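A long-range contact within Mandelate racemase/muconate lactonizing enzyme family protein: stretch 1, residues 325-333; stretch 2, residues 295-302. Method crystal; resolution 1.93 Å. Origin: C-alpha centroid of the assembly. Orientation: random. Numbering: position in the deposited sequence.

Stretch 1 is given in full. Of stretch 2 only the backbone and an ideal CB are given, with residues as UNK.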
# COMPACT_ATOMS: atom_id res chain seq x y z
N GLU A 325 15.21 33.31 -3.20
CA GLU A 325 15.27 33.78 -4.57
C GLU A 325 14.26 34.88 -4.88
O GLU A 325 13.78 34.99 -6.01
CB GLU A 325 15.03 32.59 -5.50
CG GLU A 325 15.53 32.78 -6.90
CD GLU A 325 14.75 31.95 -7.89
OE1 GLU A 325 13.54 32.25 -8.09
OE2 GLU A 325 15.33 31.01 -8.47
N ASN A 326 13.94 35.70 -3.89
CA ASN A 326 12.98 36.78 -4.06
C ASN A 326 13.73 38.05 -4.48
O ASN A 326 14.06 38.89 -3.65
CB ASN A 326 12.24 36.99 -2.73
CG ASN A 326 11.27 38.15 -2.76
OD1 ASN A 326 10.42 38.25 -3.65
ND2 ASN A 326 11.38 39.04 -1.78
N ALA A 327 14.00 38.20 -5.78
CA ALA A 327 14.76 39.36 -6.27
C ALA A 327 14.17 40.04 -7.51
O ALA A 327 14.91 40.46 -8.41
CB ALA A 327 16.20 38.94 -6.55
N GLY A 328 12.85 40.18 -7.55
CA GLY A 328 12.19 40.81 -8.68
C GLY A 328 12.80 42.13 -9.12
O GLY A 328 13.05 42.32 -10.31
N PRO A 329 13.06 43.06 -8.19
CA PRO A 329 13.65 44.37 -8.51
C PRO A 329 14.98 44.30 -9.26
O PRO A 329 15.25 45.14 -10.13
CB PRO A 329 13.79 45.03 -7.14
CG PRO A 329 12.62 44.47 -6.37
CD PRO A 329 12.71 43.00 -6.75
N LEU A 330 15.81 43.32 -8.94
CA LEU A 330 17.11 43.19 -9.61
C LEU A 330 16.95 42.78 -11.07
O LEU A 330 17.76 43.14 -11.92
CB LEU A 330 18.01 42.18 -8.88
CG LEU A 330 18.29 42.45 -7.40
CD1 LEU A 330 19.28 41.41 -6.87
CD2 LEU A 330 18.87 43.85 -7.22
N HIS A 331 15.90 42.01 -11.37
CA HIS A 331 15.67 41.58 -12.74
C HIS A 331 15.06 42.73 -13.54
O HIS A 331 15.45 42.98 -14.69
CB HIS A 331 14.73 40.36 -12.77
CG HIS A 331 15.29 39.16 -12.07
ND1 HIS A 331 14.59 38.47 -11.10
CD2 HIS A 331 16.48 38.52 -12.20
CE1 HIS A 331 15.33 37.46 -10.66
NE2 HIS A 331 16.48 37.47 -11.31
N ILE A 332 14.12 43.44 -12.94
CA ILE A 332 13.48 44.56 -13.63
C ILE A 332 14.48 45.68 -13.95
O ILE A 332 14.47 46.25 -15.05
CB ILE A 332 12.33 45.17 -12.78
CG1 ILE A 332 11.14 44.20 -12.75
CG2 ILE A 332 11.89 46.52 -13.34
CD1 ILE A 332 9.98 44.69 -11.90
N HIS A 333 15.36 45.98 -12.99
CA HIS A 333 16.33 47.05 -13.17
C HIS A 333 17.71 46.59 -13.63
O HIS A 333 18.68 47.35 -13.58
CB HIS A 333 16.43 47.85 -11.87
CG HIS A 333 15.13 48.46 -11.45
ND1 HIS A 333 14.59 49.56 -12.08
CD2 HIS A 333 14.23 48.09 -10.51
CE1 HIS A 333 13.42 49.84 -11.54
NE2 HIS A 333 13.18 48.96 -10.59
N UNK A 295 12.73 27.13 -1.11
CA UNK A 295 13.33 28.30 -1.74
C UNK A 295 12.21 29.16 -2.33
O UNK A 295 11.50 28.73 -3.23
CB UNK A 295 14.34 27.89 -2.82
N UNK A 296 12.04 30.38 -1.81
CA UNK A 296 10.99 31.26 -2.30
C UNK A 296 11.41 32.09 -3.50
O UNK A 296 12.44 32.77 -3.48
CB UNK A 296 10.53 32.19 -1.18
N UNK A 297 10.59 32.04 -4.55
CA UNK A 297 10.87 32.81 -5.75
C UNK A 297 10.03 34.07 -5.74
O UNK A 297 9.74 34.63 -4.69
CB UNK A 297 10.60 31.99 -7.01
N UNK A 298 9.63 34.51 -6.93
CA UNK A 298 8.80 35.70 -7.03
C UNK A 298 8.18 35.75 -8.41
O UNK A 298 8.55 34.99 -9.30
CB UNK A 298 9.61 36.97 -6.75
N UNK A 299 7.21 36.65 -8.56
CA UNK A 299 6.56 36.88 -9.85
C UNK A 299 7.14 38.26 -10.17
O UNK A 299 6.51 39.29 -9.90
CB UNK A 299 5.03 36.83 -9.81
N UNK A 300 8.35 38.27 -10.71
CA UNK A 300 9.09 39.48 -11.06
C UNK A 300 8.29 40.78 -10.97
O UNK A 300 7.42 41.06 -11.80
CB UNK A 300 9.63 39.33 -12.48
N UNK A 301 8.61 41.58 -9.95
CA UNK A 301 7.92 42.83 -9.75
C UNK A 301 8.76 43.90 -9.08
O UNK A 301 9.97 43.73 -8.89
CB UNK A 301 6.66 42.58 -8.92
N UNK A 302 8.10 44.99 -8.72
CA UNK A 302 8.74 46.14 -8.08
C UNK A 302 9.20 45.81 -6.67
O UNK A 302 9.08 44.68 -6.21
CB UNK A 302 7.78 47.33 -8.05

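Position 295 lies in a strand, with phi/psi of -114/116°, and its CA-to-CB bond points sideways, the ideal CB 5.5 Å from Glu325 CB. Beta-branched and other apolar residues suit such a backbone and could reach the aliphatic part of Glu325. The residue is Ile295, whose CG2 packs 4.0 Å from Glu325 CB.

At position 296 the backbone does the work: the carbonyl O accepts a hydrogen bond from Glu325 N at 2.8 Å. The CB, again sideways, leaves the choice of side chain wide. Cys296 is found, with chi1 in the t rotamer; its side chain comes no nearer to stretch 1 than SG at 5.0 Å from Asn326 CB, so the contact is made by the carbonyl.

At position 297, phi/psi of -100/-147° is a conformation glycine adopts far more readily than other residues. An ideal CB would also sit 3.1 Å from Glu325 OE1, a tight fit even for alanine, so both clues point to glycine. Gly297 brings its CA within 3.6 Å of Glu325 OE1.

Position 298 points toward stretch 1. Its ideal CB is 3.5 Å from Asn326 OD1 and 4.6 Å from Gly328 N, near the start of the helix. Alanine, serine, cysteine or threonine would be plausible in this confined space. Cys298 takes the p rotamer and brings SG to 3.6 Å from Gly328 N.

Position 299 points away, with nothing of stretch 1 within 5.5 Å of its ideal CB, so many types would be compatible. It is Met299.

Position 300 points sideways beside the helix, its ideal CB 5.1 Å from Ile332 CG1 and 5.2 Å from His331 CB. A medium-sized apolar side chain, such as valine, isoleucine or leucine, could fill this space. Val300 sends CG1 to 3.6 Å from Ile332 CG1, and both methyls come near His331, CG2 lying 4.2 Å from His331 ND1.

Position 301 has phi/psi of -151/-171°, an extended conformation open to many residues, and its CB direction is away from stretch 1. Stretch 1 does not single out glycine here; several types would fit. Gly301 makes its contact through the main chain, its O 3.2 Å from Pro329 N, which has no hydrogen to donate, and 3.2 Å from Ile332 CD1; these are packing contacts. An ideal CB on Gly328 would lie 2.7 Å from Gly301 N, so the bare Gly328 lets this main chain come close.

Position 302 also points away, so stretch 1 says little about its side chain. Serine, threonine, aspartate or asparagine would suit if a helix follows, many others otherwise. Ser302 is indeed the N-cap of a following helix: OG caps a backbone N just past the stretch. Toward stretch 1 it offers backbone, with Ser302 O 3.5 Å from Pro329 CG.

Stretch 2 295-302: ICGCMVGS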
# COMPACT_ATOMS: atom_id res chain seq x y z
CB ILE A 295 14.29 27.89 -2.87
CG1 ILE A 295 15.41 27.01 -2.31
CG2 ILE A 295 14.89 29.12 -3.53
CD1 ILE A 295 16.35 26.49 -3.37
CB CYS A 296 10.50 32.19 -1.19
SG CYS A 296 9.12 33.29 -1.69
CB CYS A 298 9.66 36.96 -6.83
SG CYS A 298 10.77 37.32 -8.23
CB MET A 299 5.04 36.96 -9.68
CG MET A 299 4.39 35.68 -9.14
SD MET A 299 4.36 34.32 -10.33
CE MET A 299 2.92 34.75 -11.30
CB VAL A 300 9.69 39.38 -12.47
CG1 VAL A 300 10.46 40.66 -12.80
CG2 VAL A 300 10.61 38.17 -12.54
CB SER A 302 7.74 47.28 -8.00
OG SER A 302 6.68 46.94 -7.11
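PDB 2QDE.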